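PDB 4LRZ: PTS-dependent dihydroxyacetone kinase operon regulatory protein from Escherichia coli, which activates transcription of the dhaKLM operon from a sigma-70 promoter and represses its own expression, this chain being its probable sensor part with GAF and PAS regions. Local coordinates for residues F[60-65]-F[86-91]; F[144-149]-F[173-178]; F[69-74]-F[163-168]. One frame throughout, in Å; residues are numbered along the deposited sequence.

Contact 1: F[60-65]-F[86-91]; sequences ALEDAW and SRNGDP
The indole of Trp65 lies with one face against the backbone of Gly89 and Asp90, while the Asn88 carboxamide lies obliquely to the ring, close to Trp65 CB. Gly89 CA stands 3.6 Å above the Trp65 ring plane, over its centre, and Asp90 N sits over the same face, offset toward the rim. A CH-pi contact follows, because Gly89 CA is 3.7 Å from the centroid of the Trp65 six-membered ring and 17° off its normal. In the GAF fold this joins helix 51-66 to strand 84-89, an outermost strand of the antiparallel sheet within this chain; the two short segments run nearly parallel, 18° apart.

The ring reaches the strand because CG of Trp65 is anti to the backbone N (chi1 176°), so the indole lies over the point where the strand ends. Gly89 has a positive phi, a conformation in which a CB would jam against the carbonyl O of Asn88. One turn earlier in the helix, Leu61 points toward the strand and crosses the Asn88 side chain obliquely; beyond it, Leu61 also packs on Ile77 and Ile181. Glu62 barely touches the strand and turns instead to a salt bridge with a basic side chain on the chain of another protein. Asp90 is the N-cap of the helix that follows, and its OD2 is hydrogen-bonded to Thr93 OG1. The carboxylate is thus held by the helix start, while Asp90 CB lies 3.8 Å from Trp65 CH2.

Contact 2: F[144-149]-F[173-178]; sequences AFCATP and ADLPLT
Two threonine hydroxyls meet tip to tip: Thr148 OG1 and Thr178 OG1 are 2.8 Å apart in a hydrogen bond for which either could be the donor, and the side chains cross obliquely. Thr178 holds its OG1 in the crowded position between backbone N and carbonyl carbon (chi1 75°). This places Thr178 OG1 3.0 Å from Leu175 O, a possible second acceptor for the same proton, so the direction of the pair stays open. The same rotamer turns Thr178 CG2 onto Cys146 CB, 3.9 Å away. Cys146 sends its SG beside its own backbone N and on to helix 174-211, where Cys146 SG lies 3.7 Å from Asp174 CB. Leu175 comes alongside, its CD1 3.9 Å from Cys146 CB. An alanine at Thr178 would remove both OG1 and CG2, and would probably deprive the buried Thr148 hydroxyl of this partner and loosen the packing on Cys146. Asp174 turns its carboxylate elsewhere, to Thr171 and Arg71. With the segment axes 7.2 Å apart and 27° from parallel, this is the GAF arrangement in which the helix following the last sheet strand, here 174-211, packs on the sheet, roughly along strand 143-151.

Contact 3: F[69-74]-F[163-168]; sequences APRECA and LACPVE
Inside the antiparallel sheet of the GAF domain, strands 74-79 and 157-166 are neighbours, and this contact is the end of their pairing where the chain first enters the sheet. The evidence is one hydrogen-bonded antiparallel pair, Ala74 with Ala164. Ala74 N donates to Ala164 O over 2.8 Å with an angle of 149° at the hydrogen; the return bond from Ala164 N to Ala74 O is as short, 2.8 Å, and straighter at 168°. Both donors lie in the plane of the carbonyl they address. A CA-H...O contact also approaches each acceptor: Cys73 CA is 3.2 Å from Ala164 O, strongly bent at the hydrogen, and Leu163 CA is 3.3 Å from Ala74 O. The two alanine methyls share one face of the sheet, where helix 91-99 covers Ala74 and Phe145 packs on Ala164.

Cys73 CB and Cys165 CB touch at 3.9 Å. The two residues form no disulfide, since Cys73 SG and Cys165 SG are separated by 6.7 Å. Arg71 extends its guanidinium past them, with Cys73 CB over one face, offset toward the rim. Arg71 NH2 approaches Cys165 SG to 3.6 Å, while NH1 lies near the tip of Leu163. The charge is met by Asp174 of helix 174-211, a salt bridge that probably fixes how the guanidinium is turned above the strand.

Pairing with this strand does not go beyond Ala74; Glu72, two residues before it, is the centre of an inverse gamma turn, in which the Cys73 N to Arg71 O bond is weak. The turn brings the Glu72 carbonyl to the proline ring of the other strand, Glu72 O lying 3.3 Å from Pro166 CD.

In the fold
All three contacts reach the same antiparallel GAF sheet, but at different depths. Contact 3 is buried and works mainly through backbone hydrogen bonds between neighbouring strands; contact 2, also buried, lays helix 174-211 on the sheet through Cys146, Leu175 and a hydroxyl pair. Contact 1 is a surface contact on the strand outermost in this chain's sheet, where an aromatic face meets backbone and another protein chain binds the helix nearby. Contacts 1 and 3 touch, Asp90 N probably hydrogen-bonding to Cys73 O. The Arg71-Asp174 salt bridge joins contact 3 to contact 2, and their strands, 157-166 and 143-151, are sheet neighbours. Contacts 1 and 2 do not touch, their centres being about 14 Å apart.

Contact 1: F[60-65]-F[86-91]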
ATOM      1  N   ALA F  60      14.498   2.404  -2.895  1.00 35.93           N
ATOM      2  CA  ALA F  60      14.462   2.541  -1.448  1.00 35.47           C
ATOM      3  C   ALA F  60      15.877   2.566  -0.832  1.00 35.47           C
ATOM      4  O   ALA F  60      16.181   3.327   0.129  1.00 35.40           O
ATOM      5  CB  ALA F  60      13.661   1.387  -0.870  1.00 35.59           C
ATOM      6  N   LEU F  61      16.732   1.729  -1.409  1.00 34.56           N
ATOM      7  CA  LEU F  61      18.112   1.596  -0.986  1.00 34.17           C
ATOM      8  C   LEU F  61      18.979   2.766  -1.410  1.00 34.17           C
ATOM      9  O   LEU F  61      19.815   3.212  -0.626  1.00 35.03           O
ATOM     10  CB  LEU F  61      18.699   0.250  -1.457  1.00 33.10           C
ATOM     11  CG  LEU F  61      18.821  -0.780  -0.338  1.00 34.91           C
ATOM     12  CD1 LEU F  61      17.614  -0.868   0.513  1.00 32.45           C
ATOM     13  CD2 LEU F  61      19.209  -2.220  -0.837  1.00 35.36           C
ATOM     14  N   GLU F  62      18.864   3.199  -2.654  1.00 34.43           N
ATOM     15  CA  GLU F  62      19.438   4.498  -3.070  1.00 37.34           C
ATOM     16  C   GLU F  62      19.109   5.637  -2.117  1.00 37.54           C
ATOM     17  O   GLU F  62      20.008   6.383  -1.735  1.00 38.83           O
ATOM     18  CB  GLU F  62      19.016   4.915  -4.498  1.00 36.72           C
ATOM     19  CG  GLU F  62      19.656   3.956  -5.509  1.00 38.58           C
ATOM     20  CD  GLU F  62      18.906   3.872  -6.820  1.00 41.61           C
ATOM     21  OE1 GLU F  62      19.250   2.962  -7.640  1.00 42.26           O
ATOM     22  OE2 GLU F  62      17.996   4.724  -7.032  1.00 38.31           O
ATOM     23  N   ASP F  63      17.838   5.753  -1.747  1.00 37.57           N
ATOM     24  CA  ASP F  63      17.407   6.764  -0.802  1.00 39.25           C
ATOM     25  C   ASP F  63      18.021   6.564   0.595  1.00 39.49           C
ATOM     26  O   ASP F  63      18.383   7.540   1.252  1.00 40.66           O
ATOM     27  CB  ASP F  63      15.876   6.818  -0.725  1.00 38.95           C
ATOM     28  CG  ASP F  63      15.218   7.337  -2.044  1.00 43.31           C
ATOM     29  OD1 ASP F  63      13.986   7.553  -2.053  1.00 44.85           O
ATOM     30  OD2 ASP F  63      15.909   7.543  -3.082  1.00 45.83           O
ATOM     31  N   ALA F  64      18.147   5.320   1.057  1.00 38.92           N
ATOM     32  CA  ALA F  64      18.649   5.110   2.418  1.00 39.29           C
ATOM     33  C   ALA F  64      20.083   5.573   2.409  1.00 39.37           C
ATOM     34  O   ALA F  64      20.517   6.234   3.337  1.00 40.10           O
ATOM     35  CB  ALA F  64      18.559   3.643   2.872  1.00 37.31           C
ATOM     36  N   TRP F  65      20.787   5.257   1.329  1.00 38.95           N
ATOM     37  CA  TRP F  65      22.203   5.620   1.192  1.00 39.78           C
ATOM     38  C   TRP F  65      22.400   7.146   1.186  1.00 40.58           C
ATOM     39  O   TRP F  65      23.207   7.684   1.947  1.00 41.51           O
ATOM     40  CB  TRP F  65      22.811   4.975  -0.069  1.00 39.18           C
ATOM     41  CG  TRP F  65      24.212   5.375  -0.307  1.00 41.45           C
ATOM     42  CD1 TRP F  65      24.723   5.920  -1.442  1.00 41.89           C
ATOM     43  CD2 TRP F  65      25.291   5.301   0.636  1.00 42.36           C
ATOM     44  NE1 TRP F  65      26.059   6.188  -1.269  1.00 47.44           N
ATOM     45  CE2 TRP F  65      26.435   5.808  -0.005  1.00 45.63           C
ATOM     46  CE3 TRP F  65      25.397   4.846   1.958  1.00 41.97           C
ATOM     47  CZ2 TRP F  65      27.689   5.894   0.636  1.00 46.14           C
ATOM     48  CZ3 TRP F  65      26.627   4.940   2.597  1.00 43.87           C
ATOM     49  CH2 TRP F  65      27.762   5.468   1.932  1.00 43.50           C
ATOM     50  N   SER F  86      21.370  -7.017  -5.861  1.00 36.56           N
ATOM     51  CA  SER F  86      21.908  -5.660  -6.041  1.00 37.00           C
ATOM     52  C   SER F  86      22.664  -5.192  -4.805  1.00 36.25           C
ATOM     53  O   SER F  86      22.343  -5.586  -3.672  1.00 35.25           O
ATOM     54  CB  SER F  86      20.753  -4.705  -6.289  1.00 37.59           C
ATOM     55  OG  SER F  86      21.169  -3.581  -7.062  1.00 42.85           O
ATOM     56  N   ARG F  87      23.666  -4.347  -5.027  1.00 36.37           N
ATOM     57  CA  ARG F  87      24.460  -3.760  -3.960  1.00 36.99           C
ATOM     58  C   ARG F  87      24.621  -2.247  -4.169  1.00 37.68           C
ATOM     59  O   ARG F  87      24.765  -1.795  -5.295  1.00 38.87           O
ATOM     60  CB  ARG F  87      25.859  -4.398  -3.962  1.00 36.44           C
ATOM     61  CG  ARG F  87      25.848  -5.914  -3.831  1.00 37.90           C
ATOM     62  CD  ARG F  87      26.729  -6.590  -4.875  1.00 39.77           C
ATOM     63  NE  ARG F  87      28.072  -6.077  -4.819  1.00 41.59           N
ATOM     64  CZ  ARG F  87      28.587  -5.231  -5.703  1.00 44.77           C
ATOM     65  NH1 ARG F  87      27.869  -4.816  -6.763  1.00 47.81           N
ATOM     66  NH2 ARG F  87      29.830  -4.825  -5.530  1.00 38.76           N
ATOM     67  N   ASN F  88      24.643  -1.466  -3.107  1.00 37.84           N
ATOM     68  CA  ASN F  88      25.004  -0.060  -3.255  1.00 39.77           C
ATOM     69  C   ASN F  88      25.541   0.418  -1.936  1.00 39.91           C
ATOM     70  O   ASN F  88      25.629  -0.393  -1.002  1.00 39.79           O
ATOM     71  CB  ASN F  88      23.839   0.811  -3.777  1.00 40.26           C
ATOM     72  CG  ASN F  88      22.753   0.966  -2.771  1.00 41.99           C
ATOM     73  OD1 ASN F  88      22.300   2.073  -2.473  1.00 48.19           O
ATOM     74  ND2 ASN F  88      22.333  -0.134  -2.216  1.00 43.18           N
ATOM     75  N   GLY F  89      25.942   1.694  -1.857  1.00 39.93           N
ATOM     76  CA  GLY F  89      26.597   2.201  -0.653  1.00 39.44           C
ATOM     77  C   GLY F  89      28.012   2.703  -0.941  1.00 40.86           C
ATOM     78  O   GLY F  89      28.311   3.177  -2.033  1.00 40.66           O
ATOM     79  N   ASP F  90      28.885   2.607   0.044  1.00 40.95           N
ATOM     80  CA  ASP F  90      30.201   3.186  -0.087  1.00 43.53           C
ATOM     81  C   ASP F  90      31.124   2.348  -0.979  1.00 43.51           C
ATOM     82  O   ASP F  90      31.339   1.161  -0.715  1.00 43.11           O
ATOM     83  CB  ASP F  90      30.820   3.369   1.296  1.00 44.32           C
ATOM     84  CG  ASP F  90      32.280   3.704   1.228  1.00 46.70           C
ATOM     85  OD1 ASP F  90      32.621   4.797   0.755  1.00 53.20           O
ATOM     86  OD2 ASP F  90      33.099   2.879   1.658  1.00 49.27           O
ATOM     87  N   PRO F  91      31.667   2.969  -2.032  1.00 44.54           N
ATOM     88  CA  PRO F  91      32.581   2.333  -3.016  1.00 45.38           C
ATOM     89  C   PRO F  91      33.677   1.431  -2.388  1.00 46.05           C
ATOM     90  O   PRO F  91      33.801   0.214  -2.736  1.00 46.00           O
ATOM     91  CB  PRO F  91      33.186   3.529  -3.771  1.00 47.19           C
ATOM     92  CG  PRO F  91      32.146   4.659  -3.632  1.00 46.16           C
ATOM     93  CD  PRO F  91      31.375   4.394  -2.347  1.00 45.02           C
TER

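Contact 2: F[144-149]-F[173-178]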
ATOM      1  N   ALA F 144      29.945  -6.536  10.712  1.00 38.43           N
ATOM      2  CA  ALA F 144      28.631  -6.594  11.297  1.00 38.23           C
ATOM      3  C   ALA F 144      27.630  -6.732  10.133  1.00 37.66           C
ATOM      4  O   ALA F 144      27.773  -6.046   9.114  1.00 38.66           O
ATOM      5  CB  ALA F 144      28.346  -5.295  12.098  1.00 38.26           C
ATOM      6  N   PHE F 145      26.620  -7.593  10.268  1.00 36.53           N
ATOM      7  CA  PHE F 145      25.523  -7.658   9.282  1.00 35.54           C
ATOM      8  C   PHE F 145      24.168  -7.453   9.975  1.00 35.49           C
ATOM      9  O   PHE F 145      23.964  -7.943  11.082  1.00 36.17           O
ATOM     10  CB  PHE F 145      25.542  -8.987   8.508  1.00 35.27           C
ATOM     11  CG  PHE F 145      26.694  -9.111   7.545  1.00 35.54           C
ATOM     12  CD1 PHE F 145      26.585  -8.655   6.237  1.00 39.63           C
ATOM     13  CD2 PHE F 145      27.885  -9.656   7.935  1.00 35.89           C
ATOM     14  CE1 PHE F 145      27.663  -8.762   5.339  1.00 38.06           C
ATOM     15  CE2 PHE F 145      28.957  -9.757   7.052  1.00 35.57           C
ATOM     16  CZ  PHE F 145      28.847  -9.324   5.771  1.00 36.49           C
ATOM     17  N   CYS F 146      23.286  -6.675   9.364  1.00 34.47           N
ATOM     18  CA  CYS F 146      21.898  -6.615   9.790  1.00 34.87           C
ATOM     19  C   CYS F 146      21.065  -7.034   8.601  1.00 33.74           C
ATOM     20  O   CYS F 146      21.373  -6.680   7.453  1.00 33.89           O
ATOM     21  CB  CYS F 146      21.479  -5.182  10.140  1.00 35.19           C
ATOM     22  SG  CYS F 146      22.368  -4.448  11.518  1.00 42.45           S
ATOM     23  N   ALA F 147      19.967  -7.722   8.864  1.00 32.40           N
ATOM     24  CA  ALA F 147      19.100  -8.140   7.776  1.00 30.47           C
ATOM     25  C   ALA F 147      17.683  -8.345   8.250  1.00 29.71           C
ATOM     26  O   ALA F 147      17.404  -8.674   9.428  1.00 29.36           O
ATOM     27  CB  ALA F 147      19.651  -9.415   7.108  1.00 30.09           C
ATOM     28  N   THR F 148      16.771  -8.169   7.322  1.00 28.72           N
ATOM     29  CA  THR F 148      15.394  -8.408   7.630  1.00 29.43           C
ATOM     30  C   THR F 148      14.813  -9.075   6.408  1.00 30.58           C
ATOM     31  O   THR F 148      15.104  -8.655   5.303  1.00 32.37           O
ATOM     32  CB  THR F 148      14.653  -7.053   7.917  1.00 28.53           C
ATOM     33  OG1 THR F 148      15.280  -6.408   9.045  1.00 28.96           O
ATOM     34  CG2 THR F 148      13.211  -7.292   8.246  1.00 25.35           C
ATOM     35  N   PRO F 149      13.955 -10.080   6.599  1.00 31.67           N
ATOM     36  CA  PRO F 149      13.317 -10.674   5.456  1.00 32.71           C
ATOM     37  C   PRO F 149      12.143  -9.810   4.951  1.00 33.85           C
ATOM     38  O   PRO F 149      11.532  -9.082   5.740  1.00 32.96           O
ATOM     39  CB  PRO F 149      12.803 -12.008   6.015  1.00 32.39           C
ATOM     40  CG  PRO F 149      12.536 -11.758   7.438  1.00 32.25           C
ATOM     41  CD  PRO F 149      13.613 -10.797   7.851  1.00 32.85           C
ATOM     42  N   ALA F 173      20.966   2.089  15.079  1.00 39.65           N
ATOM     43  CA  ALA F 173      19.884   2.320  14.128  1.00 38.73           C
ATOM     44  C   ALA F 173      19.925   1.449  12.863  1.00 37.43           C
ATOM     45  O   ALA F 173      19.003   1.500  12.053  1.00 36.26           O
ATOM     46  CB  ALA F 173      19.832   3.830  13.747  1.00 38.79           C
ATOM     47  N   ASP F 174      21.003   0.678  12.695  1.00 37.42           N
ATOM     48  CA  ASP F 174      21.194  -0.173  11.520  1.00 36.73           C
ATOM     49  C   ASP F 174      20.108  -1.235  11.349  1.00 35.60           C
ATOM     50  O   ASP F 174      19.539  -1.400  10.259  1.00 35.47           O
ATOM     51  CB  ASP F 174      22.584  -0.804  11.559  1.00 37.25           C
ATOM     52  CG  ASP F 174      23.716   0.252  11.434  1.00 40.89           C
ATOM     53  OD1 ASP F 174      23.407   1.457  11.259  1.00 41.77           O
ATOM     54  OD2 ASP F 174      24.920  -0.103  11.526  1.00 43.64           O
ATOM     55  N   LEU F 175      19.804  -1.943  12.417  1.00 34.88           N
ATOM     56  CA  LEU F 175      18.815  -3.007  12.348  1.00 34.31           C
ATOM     57  C   LEU F 175      17.376  -2.498  12.063  1.00 33.69           C
ATOM     58  O   LEU F 175      16.741  -2.900  11.063  1.00 33.72           O
ATOM     59  CB  LEU F 175      18.891  -3.845  13.624  1.00 34.54           C
ATOM     60  CG  LEU F 175      18.109  -5.160  13.653  1.00 36.20           C
ATOM     61  CD1 LEU F 175      18.463  -6.067  12.474  1.00 34.10           C
ATOM     62  CD2 LEU F 175      18.396  -5.892  14.979  1.00 36.34           C
ATOM     63  N   PRO F 176      16.861  -1.572  12.912  1.00 33.57           N
ATOM     64  CA  PRO F 176      15.522  -1.020  12.619  1.00 32.07           C
ATOM     65  C   PRO F 176      15.437  -0.381  11.236  1.00 31.06           C
ATOM     66  O   PRO F 176      14.381  -0.386  10.641  1.00 31.12           O
ATOM     67  CB  PRO F 176      15.289  -0.027  13.762  1.00 32.79           C
ATOM     68  CG  PRO F 176      16.603   0.332  14.263  1.00 31.99           C
ATOM     69  CD  PRO F 176      17.469  -0.931  14.095  1.00 33.90           C
ATOM     70  N   LEU F 177      16.557   0.086  10.689  1.00 30.14           N
ATOM     71  CA  LEU F 177      16.559   0.623   9.338  1.00 29.72           C
ATOM     72  C   LEU F 177      16.284  -0.428   8.259  1.00 30.20           C
ATOM     73  O   LEU F 177      15.494  -0.193   7.342  1.00 29.72           O
ATOM     74  CB  LEU F 177      17.864   1.360   9.052  1.00 29.65           C
ATOM     75  CG  LEU F 177      18.008   1.911   7.613  1.00 30.71           C
ATOM     76  CD1 LEU F 177      17.053   3.072   7.293  1.00 25.70           C
ATOM     77  CD2 LEU F 177      19.425   2.355   7.365  1.00 29.80           C
ATOM     78  N   THR F 178      16.943  -1.599   8.364  1.00 30.79           N
ATOM     79  CA  THR F 178      16.697  -2.687   7.422  1.00 29.74           C
ATOM     80  C   THR F 178      15.250  -3.148   7.610  1.00 30.23           C
ATOM     81  O   THR F 178      14.542  -3.356   6.635  1.00 29.99           O
ATOM     82  CB  THR F 178      17.732  -3.888   7.532  1.00 29.57           C
ATOM     83  OG1 THR F 178      17.464  -4.674   8.698  1.00 30.84           O
ATOM     84  CG2 THR F 178      19.164  -3.388   7.574  1.00 27.18           C
TER

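Contact 3: F[69-74]-F[163-168]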
ATOM      1  N   ALA F  69      25.147   8.732   3.672  1.00 49.24           N
ATOM      2  CA  ALA F  69      26.510   9.048   3.216  1.00 50.97           C
ATOM      3  C   ALA F  69      26.987  10.351   3.897  1.00 52.95           C
ATOM      4  O   ALA F  69      26.206  11.324   3.949  1.00 54.05           O
ATOM      5  CB  ALA F  69      26.536   9.197   1.676  1.00 51.11           C
ATOM      6  N   PRO F  70      28.246  10.403   4.405  1.00 53.91           N
ATOM      7  CA  PRO F  70      29.384   9.467   4.364  1.00 53.63           C
ATOM      8  C   PRO F  70      29.400   8.481   5.533  1.00 52.92           C
ATOM      9  O   PRO F  70      29.086   8.854   6.677  1.00 53.72           O
ATOM     10  CB  PRO F  70      30.607  10.385   4.469  1.00 55.05           C
ATOM     11  CG  PRO F  70      30.068  11.706   5.128  1.00 56.74           C
ATOM     12  CD  PRO F  70      28.562  11.599   5.221  1.00 55.06           C
ATOM     13  N   ARG F  71      29.780   7.242   5.226  1.00 50.50           N
ATOM     14  CA  ARG F  71      29.695   6.127   6.135  1.00 49.12           C
ATOM     15  C   ARG F  71      30.325   4.909   5.434  1.00 48.02           C
ATOM     16  O   ARG F  71      30.114   4.709   4.245  1.00 47.75           O
ATOM     17  CB  ARG F  71      28.230   5.866   6.475  1.00 47.56           C
ATOM     18  CG  ARG F  71      27.973   4.488   6.950  1.00 48.47           C
ATOM     19  CD  ARG F  71      26.806   4.334   7.909  1.00 47.06           C
ATOM     20  NE  ARG F  71      27.163   3.265   8.857  1.00 47.26           N
ATOM     21  CZ  ARG F  71      26.319   2.440   9.453  1.00 44.79           C
ATOM     22  NH1 ARG F  71      25.004   2.502   9.207  1.00 46.01           N
ATOM     23  NH2 ARG F  71      26.794   1.551  10.300  1.00 42.57           N
ATOM     24  N   GLU F  72      31.124   4.123   6.145  1.00 47.83           N
ATOM     25  CA  GLU F  72      31.671   2.866   5.585  1.00 47.43           C
ATOM     26  C   GLU F  72      30.650   1.738   5.710  1.00 45.80           C
ATOM     27  O   GLU F  72      30.626   1.031   6.717  1.00 45.00           O
ATOM     28  CB  GLU F  72      32.976   2.466   6.291  1.00 48.94           C
ATOM     29  CG  GLU F  72      34.223   3.324   5.945  1.00 52.31           C
ATOM     30  CD  GLU F  72      35.425   3.061   6.871  1.00 58.01           C
ATOM     31  OE1 GLU F  72      35.758   3.976   7.664  1.00 61.68           O
ATOM     32  OE2 GLU F  72      36.045   1.960   6.822  1.00 59.08           O
ATOM     33  N   CYS F  73      29.781   1.591   4.712  1.00 44.43           N
ATOM     34  CA  CYS F  73      28.792   0.544   4.759  1.00 44.73           C
ATOM     35  C   CYS F  73      28.261   0.207   3.373  1.00 42.83           C
ATOM     36  O   CYS F  73      28.508   0.917   2.420  1.00 44.17           O
ATOM     37  CB  CYS F  73      27.629   0.893   5.698  1.00 45.55           C
ATOM     38  SG  CYS F  73      26.392   1.954   4.946  1.00 53.09           S
ATOM     39  N   ALA F  74      27.535  -0.895   3.281  1.00 40.30           N
ATOM     40  CA  ALA F  74      27.008  -1.368   2.023  1.00 38.01           C
ATOM     41  C   ALA F  74      25.618  -1.853   2.308  1.00 36.19           C
ATOM     42  O   ALA F  74      25.322  -2.374   3.400  1.00 35.11           O
ATOM     43  CB  ALA F  74      27.860  -2.511   1.517  1.00 36.73           C
ATOM     44  N   LEU F 163      22.383  -4.672   5.515  1.00 32.57           N
ATOM     45  CA  LEU F 163      23.343  -3.625   5.683  1.00 34.18           C
ATOM     46  C   LEU F 163      24.618  -4.249   6.276  1.00 35.49           C
ATOM     47  O   LEU F 163      24.573  -4.867   7.337  1.00 35.46           O
ATOM     48  CB  LEU F 163      22.778  -2.585   6.640  1.00 34.11           C
ATOM     49  CG  LEU F 163      23.595  -1.351   7.041  1.00 35.46           C
ATOM     50  CD1 LEU F 163      22.641  -0.173   7.314  1.00 35.66           C
ATOM     51  CD2 LEU F 163      24.512  -1.600   8.224  1.00 33.25           C
ATOM     52  N   ALA F 164      25.750  -4.059   5.583  1.00 37.17           N
ATOM     53  CA  ALA F 164      27.055  -4.593   5.975  1.00 38.36           C
ATOM     54  C   ALA F 164      27.970  -3.430   6.335  1.00 40.11           C
ATOM     55  O   ALA F 164      27.986  -2.423   5.624  1.00 41.52           O
ATOM     56  CB  ALA F 164      27.664  -5.387   4.834  1.00 37.08           C
ATOM     57  N   CYS F 165      28.734  -3.570   7.420  1.00 40.80           N
ATOM     58  CA  CYS F 165      29.708  -2.561   7.830  1.00 41.70           C
ATOM     59  C   CYS F 165      30.807  -3.127   8.704  1.00 42.33           C
ATOM     60  O   CYS F 165      30.570  -4.105   9.410  1.00 41.85           O
ATOM     61  CB  CYS F 165      29.033  -1.376   8.553  1.00 42.47           C
ATOM     62  SG  CYS F 165      28.416  -1.648  10.231  1.00 43.32           S
ATOM     63  N   PRO F 166      32.010  -2.495   8.688  1.00 43.75           N
ATOM     64  CA  PRO F 166      33.056  -2.910   9.642  1.00 44.71           C
ATOM     65  C   PRO F 166      32.483  -2.949  11.050  1.00 45.66           C
ATOM     66  O   PRO F 166      31.694  -2.076  11.429  1.00 45.98           O
ATOM     67  CB  PRO F 166      34.137  -1.836   9.493  1.00 45.16           C
ATOM     68  CG  PRO F 166      33.979  -1.306   8.122  1.00 44.63           C
ATOM     69  CD  PRO F 166      32.507  -1.481   7.737  1.00 44.47           C
ATOM     70  N   VAL F 167      32.824  -3.994  11.788  1.00 46.51           N
ATOM     71  CA  VAL F 167      32.219  -4.245  13.086  1.00 48.20           C
ATOM     72  C   VAL F 167      32.351  -3.044  14.058  1.00 50.21           C
ATOM     73  O   VAL F 167      31.396  -2.723  14.768  1.00 51.16           O
ATOM     74  CB  VAL F 167      32.744  -5.597  13.700  1.00 48.03           C
ATOM     75  CG1 VAL F 167      34.107  -5.438  14.295  1.00 47.57           C
ATOM     76  CG2 VAL F 167      31.774  -6.130  14.724  1.00 48.88           C
ATOM     77  N   GLU F 168      33.505  -2.371  14.065  1.00 51.82           N
ATOM     78  CA  GLU F 168      33.717  -1.214  14.955  1.00 54.01           C
ATOM     79  C   GLU F 168      32.797  -0.005  14.666  1.00 53.43           C
ATOM     80  O   GLU F 168      32.607   0.844  15.529  1.00 53.85           O
ATOM     81  CB  GLU F 168      35.208  -0.779  14.994  1.00 56.01           C
ATOM     82  CG  GLU F 168      35.719   0.058  13.757  1.00 60.03           C
ATOM     83  CD  GLU F 168      36.256  -0.795  12.549  1.00 65.65           C
ATOM     84  OE1 GLU F 168      36.200  -2.072  12.574  1.00 63.74           O
ATOM     85  OE2 GLU F 168      36.741  -0.154  11.569  1.00 66.13           O
TER